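Side-chain contacts in DyP-type peroxidase (Pleurotus ostreatus PC15, PDB 6FSK), which acts as a heme b peroxidase of the dye-decolorizing type, probably oxidising dyes and also manganese ions at a non-canonical site: residues A[10-15]-A[383-388]; A[23-28]-A[240-245]; A[253-258]-A[455-460]; A[314-319]-A[405-410]. The protein carries 1 engineered substitution. All coordinates share one frame; numbering follows the deposited sequence.

Contacts 1 and 2 meet at the central antiparallel sheet, with centres about 14 Å apart. Contact 1 brings the loop 10-15 onto strand 379-386, and contact 2 joins strands 20-28 and 238-247. They touch where Thr241 N probably bonds to Cys384 O. Contacts 3 and 4 lie in the outer loops and helices, about 25 Å apart between centres and about 30 Å or more from the first two. Along the chain, contact 2 falls within the span of contact 1, and contact 4 within that of contact 3. Contacts 1 and 2 therefore tie the N-terminal part to the later, heme-binding part. Contact 3 packs helix 249-258 on the loop before strand 462-472, and contact 4 packs helix 315-318 on the start of helix 408-412.

Contact 1: A[10-15]-A[383-388]; sequences GDILGG and VCYSSS
Tyr385 turns its ring away from its own carbonyl carbon (chi1 -62°), and Asp11 carries CG away from its backbone N (chi1 -155°), which brings hydroxyl and carboxylate together. Tyr385 OH donates to Asp11 OD2 at 2.7 Å. The bond uses the anti lone pair of OD2, the one facing away from OD1. OD2 lies in the plane of the ring, at its edge, but the carboxylate itself stands 85° to that plane. Its other oxygen, OD1, accepts from Leu16 N, which helps fix the rotation of the group. Ile12 adds an apolar contact. Its CG1 sits over one ring face, 3.8 Å from Tyr385 CE1, in a CH-pi contact offset toward the rim. A phenylalanine in place of Tyr385 would probably keep this packing but leave Asp11 OD2 without its buried donor. Arg356, on the next strand, bonds to the backbone O of both Asp11 and Ile12 and also touches Tyr385. The side chain of Tyr385 is about 11 Å from the heme. This buried pairing joins the loop before strand 20-28 to strand 379-386, and so the N-terminal and C-terminal family regions of the DyP peroxidase fold.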
loop_
_atom_site.group_PDB
_atom_site.type_symbol
_atom_site.label_atom_id
_atom_site.label_comp_id
_atom_site.label_asym_id
_atom_site.label_seq_id
_atom_site.Cartn_x
_atom_site.Cartn_y
_atom_site.Cartn_z
ATOM N N GLY A 10 -2.006 -14.850 -7.392
ATOM C CA GLY A 10 -2.286 -15.088 -5.988
ATOM C C GLY A 10 -1.954 -13.941 -5.027
ATOM O O GLY A 10 -2.520 -13.860 -3.970
ATOM N N ASP A 11 -1.140 -12.988 -5.468
ATOM C CA ASP A 11 -0.941 -11.865 -4.564
ATOM C C ASP A 11 -2.111 -10.945 -4.501
ATOM O O ASP A 11 -2.181 -10.180 -3.506
ATOM C CB ASP A 11 0.274 -11.022 -4.959
ATOM C CG ASP A 11 0.892 -10.237 -3.765
ATOM O OD1 ASP A 11 0.918 -10.815 -2.633
ATOM O OD2 ASP A 11 1.433 -9.147 -4.025
ATOM N N ILE A 12 -3.022 -10.967 -5.480
ATOM C CA ILE A 12 -4.091 -9.997 -5.577
ATOM C C ILE A 12 -5.167 -10.401 -4.529
ATOM O O ILE A 12 -5.512 -9.630 -3.687
ATOM C CB ILE A 12 -4.683 -9.912 -7.008
ATOM C CG1 ILE A 12 -3.637 -9.597 -8.055
ATOM C CG2 ILE A 12 -5.812 -8.949 -7.052
ATOM C CD1 ILE A 12 -4.036 -9.945 -9.434
ATOM N N LEU A 13 -5.766 -11.588 -4.685
ATOM C CA LEU A 13 -6.783 -12.125 -3.774
ATOM C C LEU A 13 -6.103 -13.292 -3.053
ATOM O O LEU A 13 -5.740 -14.325 -3.639
ATOM C CB LEU A 13 -8.027 -12.582 -4.503
ATOM C CG LEU A 13 -8.826 -11.528 -5.247
ATOM C CD1 LEU A 13 -10.081 -12.133 -5.911
ATOM C CD2 LEU A 13 -9.262 -10.379 -4.362
ATOM N N GLY A 14 -5.903 -13.083 -1.779
ATOM C CA GLY A 14 -5.162 -13.972 -0.924
ATOM C C GLY A 14 -3.953 -13.308 -0.368
ATOM O O GLY A 14 -3.858 -12.988 0.837
ATOM N N GLY A 15 -3.019 -13.063 -1.261
ATOM C CA GLY A 15 -1.748 -12.496 -0.842
ATOM C C GLY A 15 -0.679 -13.580 -0.711
ATOM O O GLY A 15 -0.897 -14.656 -0.037
ATOM N N VAL A 383 3.020 -1.934 -1.593
ATOM C CA VAL A 383 2.372 -2.474 -2.753
ATOM C C VAL A 383 0.858 -2.456 -2.539
ATOM O O VAL A 383 0.410 -2.848 -1.447
ATOM C CB VAL A 383 2.814 -3.921 -3.063
ATOM C CG1 VAL A 383 1.884 -4.598 -4.064
ATOM C CG2 VAL A 383 4.228 -3.899 -3.585
ATOM N N CYS A 384 0.071 -1.970 -3.451
ATOM C CA CYS A 384 -1.415 -2.082 -3.322
ATOM C C CYS A 384 -1.999 -2.417 -4.684
ATOM O O CYS A 384 -1.428 -2.064 -5.731
ATOM C CB CYS A 384 -2.053 -0.821 -2.722
ATOM S SG CYS A 384 -2.107 0.600 -3.803
ATOM N N TYR A 385 -3.150 -3.026 -4.644
ATOM C CA TYR A 385 -3.930 -3.441 -5.768
ATOM C C TYR A 385 -5.308 -2.849 -5.802
ATOM O O TYR A 385 -5.986 -2.768 -4.735
ATOM C CB TYR A 385 -4.134 -4.952 -5.800
ATOM C CG TYR A 385 -2.887 -5.778 -5.928
ATOM C CD1 TYR A 385 -2.324 -6.038 -7.169
ATOM C CD2 TYR A 385 -2.227 -6.279 -4.818
ATOM C CE1 TYR A 385 -1.141 -6.790 -7.304
ATOM C CE2 TYR A 385 -1.049 -6.990 -4.934
ATOM C CZ TYR A 385 -0.520 -7.274 -6.207
ATOM O OH TYR A 385 0.627 -8.003 -6.328
ATOM N N SER A 386 -5.759 -2.534 -6.987
ATOM C CA SER A 386 -7.167 -2.244 -7.256
ATOM C C SER A 386 -7.365 -2.246 -8.772
ATOM O O SER A 386 -6.405 -2.366 -9.532
ATOM C CB SER A 386 -7.718 -0.967 -6.671
ATOM O OG SER A 386 -7.426 0.170 -7.471
ATOM N N SER A 387 -8.599 -2.129 -9.243
ATOM C CA SER A 387 -8.845 -2.106 -10.641
ATOM C C SER A 387 -8.717 -0.735 -11.226
ATOM O O SER A 387 -8.976 -0.525 -12.429
ATOM C CB SER A 387 -10.222 -2.690 -10.967
ATOM O OG SER A 387 -11.214 -1.847 -10.439
ATOM N N SER A 388 -8.291 0.264 -10.430
ATOM C CA SER A 388 -8.112 1.601 -10.938
ATOM C C SER A 388 -7.148 2.340 -10.012
ATOM O O SER A 388 -7.472 2.685 -8.889
ATOM C CB SER A 388 -9.415 2.360 -10.984
ATOM O OG SER A 388 -9.280 3.714 -11.389
#

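Contact 2: A[23-28]-A[240-245]; sequences YFFFDV and LTFRYL
Phe242 is the residue of 240-245 that touches 23-28, where it meets Phe25. Two places earlier, Leu240 points the same way but ends short of the rings of Tyr23 and Phe25. It packs on Phe137 and on Val383 of the neighbouring strand. Thr241 packs instead on Tyr469 of strand 462-472. Phe242 then holds its ring opposite the backbone N (chi1 173°), which directs it at the first strand. Phe25 CZ comes over one face of this ring, near the rim, 3.6 Å from Phe242 CE2 and 3.7 Å from Phe242 CD2. The ring centroids of Phe25 and Phe242 are 5.1 Å apart and the planes meet at 45°, an oblique pair. Tyr23 adds a third ring, with its centroid 5.7 Å from that of Phe242 and its plane at 35°. The three form an aromatic cluster. Strands 20-28 and 238-247 are not neighbours in the antiparallel sheet, since three strands lie between them. The cluster therefore spans the inside of the curled sheet, as expected of the alpha+beta barrel of DyP peroxidases. Arg243 makes a salt bridge with Asp111 and a hydrogen bond with Gln102. Tyr244 N lies over the opposite face of Phe242, and the Tyr244 ring meets those of Phe246 and Phe360. Leu245 touches the heme.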
loop_
_atom_site.group_PDB
_atom_site.type_symbol
_atom_site.label_atom_id
_atom_site.label_comp_id
_atom_site.label_asym_id
_atom_site.label_seq_id
_atom_site.Cartn_x
_atom_site.Cartn_y
_atom_site.Cartn_z
ATOM N N TYR A 23 11.718 -8.206 -5.112
ATOM C CA TYR A 23 11.136 -7.606 -6.289
ATOM C C TYR A 23 12.250 -7.386 -7.323
ATOM O O TYR A 23 13.190 -6.612 -7.046
ATOM C CB TYR A 23 10.378 -6.329 -6.023
ATOM C CG TYR A 23 9.156 -6.454 -5.174
ATOM C CD1 TYR A 23 9.236 -6.423 -3.801
ATOM C CD2 TYR A 23 7.881 -6.576 -5.791
ATOM C CE1 TYR A 23 8.096 -6.527 -2.995
ATOM C CE2 TYR A 23 6.743 -6.719 -5.024
ATOM C CZ TYR A 23 6.848 -6.678 -3.629
ATOM O OH TYR A 23 5.639 -6.793 -2.891
ATOM N N PHE A 24 12.160 -8.107 -8.439
ATOM C CA PHE A 24 13.142 -8.064 -9.501
ATOM C C PHE A 24 12.578 -7.253 -10.686
ATOM O O PHE A 24 11.649 -7.681 -11.422
ATOM C CB PHE A 24 13.508 -9.485 -9.919
ATOM C CG PHE A 24 14.491 -9.599 -11.038
ATOM C CD1 PHE A 24 15.858 -9.523 -10.703
ATOM C CD2 PHE A 24 14.091 -9.732 -12.383
ATOM C CE1 PHE A 24 16.823 -9.641 -11.736
ATOM C CE2 PHE A 24 15.072 -9.837 -13.427
ATOM C CZ PHE A 24 16.395 -9.779 -13.070
ATOM N N PHE A 25 13.114 -6.048 -10.883
ATOM C CA PHE A 25 12.635 -5.120 -11.904
ATOM C C PHE A 25 13.472 -5.259 -13.186
ATOM O O PHE A 25 14.693 -5.273 -13.120
ATOM C CB PHE A 25 12.686 -3.681 -11.408
ATOM C CG PHE A 25 11.875 -3.449 -10.165
ATOM C CD1 PHE A 25 10.534 -3.206 -10.292
ATOM C CD2 PHE A 25 12.424 -3.432 -8.909
ATOM C CE1 PHE A 25 9.733 -2.958 -9.151
ATOM C CE2 PHE A 25 11.618 -3.222 -7.772
ATOM C CZ PHE A 25 10.287 -3.013 -7.909
ATOM N N PHE A 26 12.801 -5.445 -14.318
ATOM C CA PHE A 26 13.487 -5.809 -15.545
ATOM C C PHE A 26 13.033 -4.992 -16.711
ATOM O O PHE A 26 11.933 -4.337 -16.745
ATOM C CB PHE A 26 13.310 -7.304 -15.807
ATOM C CG PHE A 26 11.890 -7.701 -16.158
ATOM C CD1 PHE A 26 11.442 -7.710 -17.446
ATOM C CD2 PHE A 26 11.037 -8.148 -15.187
ATOM C CE1 PHE A 26 10.159 -8.107 -17.737
ATOM C CE2 PHE A 26 9.765 -8.524 -15.452
ATOM C CZ PHE A 26 9.318 -8.508 -16.732
ATOM N N ASP A 27 13.885 -5.014 -17.756
ATOM C CA ASP A 27 13.560 -4.544 -19.101
ATOM C C ASP A 27 13.619 -5.770 -20.022
ATOM O O ASP A 27 14.327 -6.738 -19.772
ATOM C CB ASP A 27 14.507 -3.545 -19.643
ATOM C CG ASP A 27 14.445 -2.254 -18.981
ATOM O OD1 ASP A 27 13.332 -1.797 -18.538
ATOM O OD2 ASP A 27 15.554 -1.610 -18.864
ATOM N N VAL A 28 12.704 -5.763 -21.002
ATOM C CA VAL A 28 12.650 -6.756 -22.087
ATOM C C VAL A 28 13.635 -6.319 -23.128
ATOM O O VAL A 28 13.513 -5.219 -23.651
ATOM C CB VAL A 28 11.235 -6.841 -22.712
ATOM C CG1 VAL A 28 11.263 -7.892 -23.850
ATOM C CG2 VAL A 28 10.232 -7.315 -21.650
ATOM N N LEU A 240 -1.085 -3.019 -9.886
ATOM C CA LEU A 240 -0.120 -3.105 -8.794
ATOM C C LEU A 240 0.601 -1.758 -8.733
ATOM O O LEU A 240 1.407 -1.436 -9.647
ATOM C CB LEU A 240 0.890 -4.204 -9.096
ATOM C CG LEU A 240 1.812 -4.657 -7.996
ATOM C CD1 LEU A 240 2.552 -5.934 -8.348
ATOM C CD2 LEU A 240 2.814 -3.588 -7.581
ATOM N N THR A 241 0.405 -1.005 -7.668
ATOM C CA THR A 241 1.231 0.197 -7.369
ATOM C C THR A 241 2.351 -0.197 -6.447
ATOM O O THR A 241 2.113 -0.740 -5.377
ATOM C CB THR A 241 0.354 1.293 -6.738
ATOM O OG1 THR A 241 -0.589 1.770 -7.695
ATOM C CG2 THR A 241 1.274 2.460 -6.298
ATOM N N PHE A 242 3.608 0.114 -6.863
ATOM C CA PHE A 242 4.803 -0.061 -6.017
ATOM C C PHE A 242 5.369 1.274 -5.619
ATOM O O PHE A 242 5.528 2.128 -6.493
ATOM C CB PHE A 242 5.878 -0.855 -6.735
ATOM C CG PHE A 242 7.168 -0.914 -5.983
ATOM C CD1 PHE A 242 7.298 -1.629 -4.810
ATOM C CD2 PHE A 242 8.272 -0.242 -6.463
ATOM C CE1 PHE A 242 8.550 -1.695 -4.157
ATOM C CE2 PHE A 242 9.475 -0.283 -5.768
ATOM C CZ PHE A 242 9.559 -0.933 -4.614
ATOM N N ARG A 243 5.639 1.459 -4.321
ATOM C CA ARG A 243 6.294 2.676 -3.782
ATOM C C ARG A 243 7.388 2.269 -2.853
ATOM O O ARG A 243 7.183 1.513 -1.908
ATOM C CB ARG A 243 5.306 3.594 -3.053
ATOM C CG ARG A 243 4.157 4.060 -3.955
ATOM C CD ARG A 243 4.498 5.336 -4.699
ATOM N NE ARG A 243 4.578 6.560 -3.913
ATOM C CZ ARG A 243 5.227 7.660 -4.257
ATOM N NH1 ARG A 243 6.001 7.697 -5.324
ATOM N NH2 ARG A 243 5.155 8.692 -3.438
ATOM N N TYR A 244 8.598 2.743 -3.149
ATOM C CA TYR A 244 9.756 2.415 -2.289
ATOM C C TYR A 244 9.916 3.473 -1.220
ATOM O O TYR A 244 10.385 4.606 -1.539
ATOM C CB TYR A 244 10.964 2.382 -3.204
ATOM C CG TYR A 244 12.236 1.788 -2.664
ATOM C CD1 TYR A 244 12.289 1.029 -1.546
ATOM C CD2 TYR A 244 13.402 1.910 -3.423
ATOM C CE1 TYR A 244 13.475 0.409 -1.131
ATOM C CE2 TYR A 244 14.562 1.332 -2.986
ATOM C CZ TYR A 244 14.593 0.565 -1.895
ATOM O OH TYR A 244 15.824 -0.031 -1.495
ATOM N N LEU A 245 9.324 3.204 -0.070
ATOM C CA LEU A 245 9.094 4.283 0.923
ATOM C C LEU A 245 10.049 4.212 2.075
ATOM O O LEU A 245 9.939 3.346 2.921
ATOM C CB LEU A 245 7.661 4.296 1.420
ATOM C CG LEU A 245 6.639 4.536 0.319
ATOM C CD1 LEU A 245 5.205 4.495 0.948
ATOM C CD2 LEU A 245 6.754 5.844 -0.433
#

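Contact 3: A[253-258]-A[455-460]; sequences DDFLES and TLPDQD
Asp254 O, just before the Phe255 that meets Leu456 and Pro457, takes two hydrogen bonds from one residue. Ser258 N bonds to Asp254 O at 2.8 Å, as a regular helical bond. Ser258 OG also reaches Asp254 O at 2.8 Å, from above the carbonyl plane and 44° out of it. Both bonds lie within a turn of helix 249-258, which packs here against the loop between strands 453-455 and 462-472. This is peripheral packing in the later part of the DyP fold. The Phe255 ring lies opposite its backbone N (chi1 176°), and that points it at the loop. Two neighbours meet the ring at different atoms. Leu456 CD2 reaches Phe255 CZ at 3.6 Å, at the end of the ring. Pro457 CD sits 3.6 Å from Phe255 CD1, nearer the ring's root, with the proline crossing at about a right angle. Leu275 and Ile279 of helix 268-280 and the ring of Phe461 also pack on Phe255. An alanine here would probably open a gap between helix and loop and take from Leu456 CD2 and the Pro457 ring the apolar contact described here. Farther along the loop, Gln459 folds back on its neighbour. Gln459 NE2 donates to Asp460 O at 2.9 Å, nearly straight at 173°, meeting a lone pair in the carbonyl plane.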
loop_
_atom_site.group_PDB
_atom_site.type_symbol
_atom_site.label_atom_id
_atom_site.label_comp_id
_atom_site.label_asym_id
_atom_site.label_seq_id
_atom_site.Cartn_x
_atom_site.Cartn_y
_atom_site.Cartn_z
ATOM N N ASP A 253 10.357 9.549 16.023
ATOM C CA ASP A 253 10.369 9.378 17.479
ATOM C C ASP A 253 10.737 10.721 18.174
ATOM O O ASP A 253 10.088 11.081 19.147
ATOM C CB ASP A 253 11.337 8.320 17.920
ATOM C CG ASP A 253 10.912 6.889 17.580
ATOM O OD1 ASP A 253 9.785 6.588 17.275
ATOM O OD2 ASP A 253 11.871 6.070 17.644
ATOM N N ASP A 254 11.700 11.415 17.666
ATOM C CA ASP A 254 12.108 12.792 18.166
ATOM C C ASP A 254 10.945 13.808 18.076
ATOM O O ASP A 254 10.588 14.511 19.076
ATOM C CB ASP A 254 13.362 13.196 17.422
ATOM C CG ASP A 254 13.921 14.527 17.795
ATOM O OD1 ASP A 254 13.572 15.098 18.871
ATOM O OD2 ASP A 254 14.761 15.042 17.039
ATOM N N PHE A 255 10.288 13.845 16.902
ATOM C CA PHE A 255 9.069 14.602 16.755
ATOM C C PHE A 255 8.065 14.356 17.847
ATOM O O PHE A 255 7.551 15.283 18.473
ATOM C CB PHE A 255 8.479 14.326 15.378
ATOM C CG PHE A 255 7.169 14.981 15.171
ATOM C CD1 PHE A 255 7.124 16.364 15.053
ATOM C CD2 PHE A 255 6.004 14.247 15.186
ATOM C CE1 PHE A 255 5.896 17.003 14.862
ATOM C CE2 PHE A 255 4.744 14.914 15.002
ATOM C CZ PHE A 255 4.740 16.256 14.842
ATOM N N LEU A 256 7.718 13.108 18.067
ATOM C CA LEU A 256 6.708 12.753 19.083
ATOM C C LEU A 256 7.190 13.185 20.466
ATOM O O LEU A 256 6.443 13.821 21.207
ATOM C CB LEU A 256 6.352 11.263 19.080
ATOM C CG LEU A 256 5.757 10.704 17.819
ATOM C CD1 LEU A 256 5.443 9.228 18.099
ATOM C CD2 LEU A 256 4.530 11.424 17.376
ATOM N N GLU A 257 8.442 12.883 20.805
ATOM C CA GLU A 257 9.000 13.263 22.082
ATOM C C GLU A 257 8.989 14.753 22.298
ATOM O O GLU A 257 8.883 15.198 23.478
ATOM C CB GLU A 257 10.457 12.814 22.123
ATOM C CG GLU A 257 10.718 11.399 22.382
ATOM C CD GLU A 257 12.219 11.046 22.241
ATOM O OE1 GLU A 257 13.149 11.905 22.053
ATOM O OE2 GLU A 257 12.417 9.836 22.376
ATOM N N SER A 258 9.100 15.502 21.231
ATOM C CA SER A 258 9.239 16.985 21.297
ATOM C C SER A 258 7.881 17.662 21.334
ATOM O O SER A 258 7.777 18.849 21.576
ATOM C CB SER A 258 10.075 17.473 20.150
ATOM O OG SER A 258 11.378 16.960 20.202
ATOM N N THR A 455 3.156 22.272 13.238
ATOM C CA THR A 455 3.847 22.443 12.036
ATOM C C THR A 455 4.898 21.344 11.927
ATOM O O THR A 455 5.752 21.227 12.810
ATOM C CB THR A 455 4.486 23.852 11.889
ATOM O OG1 THR A 455 3.423 24.845 11.936
ATOM C CG2 THR A 455 5.115 23.973 10.599
ATOM N N LEU A 456 4.841 20.484 10.895
ATOM C CA LEU A 456 5.733 19.353 10.854
ATOM C C LEU A 456 7.163 19.726 10.547
ATOM O O LEU A 456 7.430 20.696 9.835
ATOM C CB LEU A 456 5.206 18.292 9.878
ATOM C CG LEU A 456 3.787 17.777 10.183
ATOM C CD1 LEU A 456 3.286 16.897 9.027
ATOM C CD2 LEU A 456 3.796 16.968 11.467
ATOM N N PRO A 457 8.123 18.939 11.005
ATOM C CA PRO A 457 9.511 19.221 10.691
ATOM C C PRO A 457 9.755 19.160 9.203
ATOM O O PRO A 457 9.098 18.375 8.517
ATOM C CB PRO A 457 10.287 18.067 11.389
ATOM C CG PRO A 457 9.326 17.339 12.208
ATOM C CD PRO A 457 7.931 17.767 11.874
ATOM N N ASP A 458 10.709 19.907 8.677
ATOM C CA ASP A 458 10.841 20.005 7.247
ATOM C C ASP A 458 11.242 18.676 6.586
ATOM O O ASP A 458 10.808 18.388 5.465
ATOM C CB ASP A 458 11.805 21.105 6.867
ATOM C CG ASP A 458 11.162 22.495 7.028
ATOM O OD1 ASP A 458 10.010 22.638 7.653
ATOM O OD2 ASP A 458 11.810 23.386 6.448
ATOM N N GLN A 459 11.994 17.882 7.328
ATOM C CA GLN A 459 12.222 16.466 6.878
ATOM C C GLN A 459 10.943 15.615 7.103
ATOM O O GLN A 459 10.582 15.267 8.210
ATOM C CB GLN A 459 13.400 15.874 7.593
ATOM C CG GLN A 459 13.717 14.378 7.327
ATOM C CD GLN A 459 14.049 14.130 5.900
ATOM O OE1 GLN A 459 15.091 14.632 5.380
ATOM N NE2 GLN A 459 13.151 13.461 5.194
ATOM N N ASP A 460 10.341 15.234 5.983
ATOM C CA ASP A 460 9.209 14.350 5.965
ATOM C C ASP A 460 9.638 12.990 6.570
ATOM O O ASP A 460 10.727 12.539 6.392
ATOM C CB ASP A 460 8.662 14.074 4.546
ATOM C CG ASP A 460 7.962 15.311 3.883
ATOM O OD1 ASP A 460 8.356 16.438 4.145
ATOM O OD2 ASP A 460 7.058 15.138 3.023
#

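Contact 4: A[314-319]-A[405-410]; sequences DSLVRG and NFPVNA
Leu316 fits its two methyls against Pro407, with Val408 more loosely alongside. Leu316 CD2 meets Pro407 CG at 3.8 Å and Pro407 CB at 3.9 Å. Leu316 CD1 is 4.0 Å from the same CG and 4.4 Å from Val408 CG2. The contact sets the short, weakly bonded helix 315-318 against the start of helix 408-412, where Pro407 holds the N-cap position. It is apolar packing at the edge of the DyP fold, with Pro407 about 14 Å from the heme. Leu316 reaches across because its CG stands opposite the backbone N (chi1 -178°). Asp338 of helix 337-340 touches both Leu316 and Pro407. A cis peptide bond precedes Pro407, and the proline ring folds over Phe406, with CB 3.7 Å above the centre of the aromatic face. Phe406 stacks in turn on Trp400, and its backbone O bonds to Lys332. On the first segment, Gly319 ends the helix in a Schellman motif, its positive phi suiting glycine. A salt bridge spans the same turn. Arg318 NE donates to Asp314 OD1 at 2.9 Å, in the guanidinium plane but 52° out of the carboxylate plane.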
loop_
_atom_site.group_PDB
_atom_site.type_symbol
_atom_site.label_atom_id
_atom_site.label_comp_id
_atom_site.label_asym_id
_atom_site.label_seq_id
_atom_site.Cartn_x
_atom_site.Cartn_y
_atom_site.Cartn_z
ATOM N N ASP A 314 -20.913 9.997 13.380
ATOM C CA ASP A 314 -21.183 11.265 12.750
ATOM C C ASP A 314 -20.221 12.360 13.312
ATOM O O ASP A 314 -20.511 13.555 13.269
ATOM C CB ASP A 314 -22.667 11.701 12.949
ATOM C CG ASP A 314 -23.010 11.884 14.437
ATOM O OD1 ASP A 314 -22.219 11.542 15.333
ATOM O OD2 ASP A 314 -24.121 12.407 14.721
ATOM N N SER A 315 -18.985 11.954 13.688
ATOM C CA SER A 315 -18.084 12.894 14.334
ATOM C C SER A 315 -17.667 14.032 13.408
ATOM O O SER A 315 -17.441 15.166 13.833
ATOM C CB SER A 315 -16.924 12.179 14.965
ATOM O OG SER A 315 -16.246 11.390 13.967
ATOM N N LEU A 316 -17.523 13.749 12.114
ATOM C CA LEU A 316 -17.197 14.794 11.179
ATOM C C LEU A 316 -18.258 15.890 11.126
ATOM O O LEU A 316 -17.901 17.089 11.313
ATOM C CB LEU A 316 -16.815 14.265 9.793
ATOM C CG LEU A 316 -16.407 15.331 8.767
ATOM C CD1 LEU A 316 -15.246 16.180 9.160
ATOM C CD2 LEU A 316 -16.154 14.679 7.436
ATOM N N VAL A 317 -19.522 15.534 10.936
ATOM C CA VAL A 317 -20.617 16.569 10.832
ATOM C C VAL A 317 -20.794 17.324 12.183
ATOM O O VAL A 317 -21.064 18.543 12.218
ATOM C CB VAL A 317 -21.909 15.850 10.372
ATOM C CG1 VAL A 317 -23.205 16.617 10.654
ATOM C CG2 VAL A 317 -21.769 15.556 8.900
ATOM N N ARG A 318 -20.480 16.647 13.251
ATOM C CA ARG A 318 -20.427 17.273 14.592
ATOM C C ARG A 318 -19.186 18.086 14.866
ATOM O O ARG A 318 -19.141 18.798 15.892
ATOM C CB ARG A 318 -20.602 16.239 15.714
ATOM C CG ARG A 318 -21.999 15.622 15.744
ATOM C CD ARG A 318 -22.270 14.756 16.930
ATOM N NE ARG A 318 -21.340 13.670 17.020
ATOM C CZ ARG A 318 -20.287 13.606 17.813
ATOM N NH1 ARG A 318 -19.977 14.585 18.665
ATOM N NH2 ARG A 318 -19.518 12.552 17.708
ATOM N N GLY A 319 -18.161 17.985 14.017
ATOM C CA GLY A 319 -16.924 18.736 14.252
ATOM C C GLY A 319 -16.175 18.224 15.434
ATOM O O GLY A 319 -15.439 18.973 16.069
ATOM N N ASN A 405 -7.468 20.483 3.344
ATOM C CA ASN A 405 -8.849 20.728 3.676
ATOM C C ASN A 405 -9.730 19.500 3.692
ATOM O O ASN A 405 -10.869 19.578 4.118
ATOM C CB ASN A 405 -9.447 21.769 2.751
ATOM C CG ASN A 405 -8.777 23.092 2.912
ATOM O OD1 ASN A 405 -8.852 23.667 3.981
ATOM N ND2 ASN A 405 -8.057 23.493 1.926
ATOM N N PHE A 406 -9.186 18.348 3.267
ATOM C CA PHE A 406 -9.957 17.101 3.274
ATOM C C PHE A 406 -10.015 16.482 4.687
ATOM O O PHE A 406 -8.940 16.387 5.303
ATOM C CB PHE A 406 -9.368 16.078 2.274
ATOM C CG PHE A 406 -10.126 14.794 2.253
ATOM C CD1 PHE A 406 -11.332 14.736 1.586
ATOM C CD2 PHE A 406 -9.779 13.711 3.019
ATOM C CE1 PHE A 406 -12.137 13.589 1.560
ATOM C CE2 PHE A 406 -10.562 12.573 3.085
ATOM C CZ PHE A 406 -11.749 12.496 2.343
ATOM N N PRO A 407 -11.169 16.081 5.235
ATOM C CA PRO A 407 -12.420 15.834 4.554
ATOM C C PRO A 407 -13.471 16.945 4.763
ATOM O O PRO A 407 -14.614 16.784 4.355
ATOM C CB PRO A 407 -12.947 14.609 5.280
ATOM C CG PRO A 407 -12.462 14.777 6.634
ATOM C CD PRO A 407 -11.069 15.354 6.496
ATOM N N VAL A 408 -13.063 18.069 5.295
ATOM C CA VAL A 408 -13.999 19.172 5.514
ATOM C C VAL A 408 -14.553 19.681 4.182
ATOM O O VAL A 408 -15.762 19.969 4.028
ATOM C CB VAL A 408 -13.343 20.314 6.383
ATOM C CG1 VAL A 408 -14.262 21.545 6.363
ATOM C CG2 VAL A 408 -13.122 19.805 7.805
ATOM N N ASN A 409 -13.674 19.864 3.204
ATOM C CA ASN A 409 -14.015 20.396 1.896
ATOM C C ASN A 409 -15.110 19.497 1.248
ATOM O O ASN A 409 -16.162 19.949 0.778
ATOM C CB ASN A 409 -12.780 20.570 1.014
ATOM C CG ASN A 409 -11.914 19.313 0.784
ATOM O OD1 ASN A 409 -12.154 18.238 1.322
ATOM N ND2 ASN A 409 -10.804 19.492 0.006
ATOM N N ALA A 410 -14.945 18.192 1.394
ATOM C CA ALA A 410 -15.856 17.249 0.756
ATOM C C ALA A 410 -17.212 17.332 1.353
ATOM O O ALA A 410 -18.217 17.365 0.575
ATOM C CB ALA A 410 -15.356 15.838 0.885
#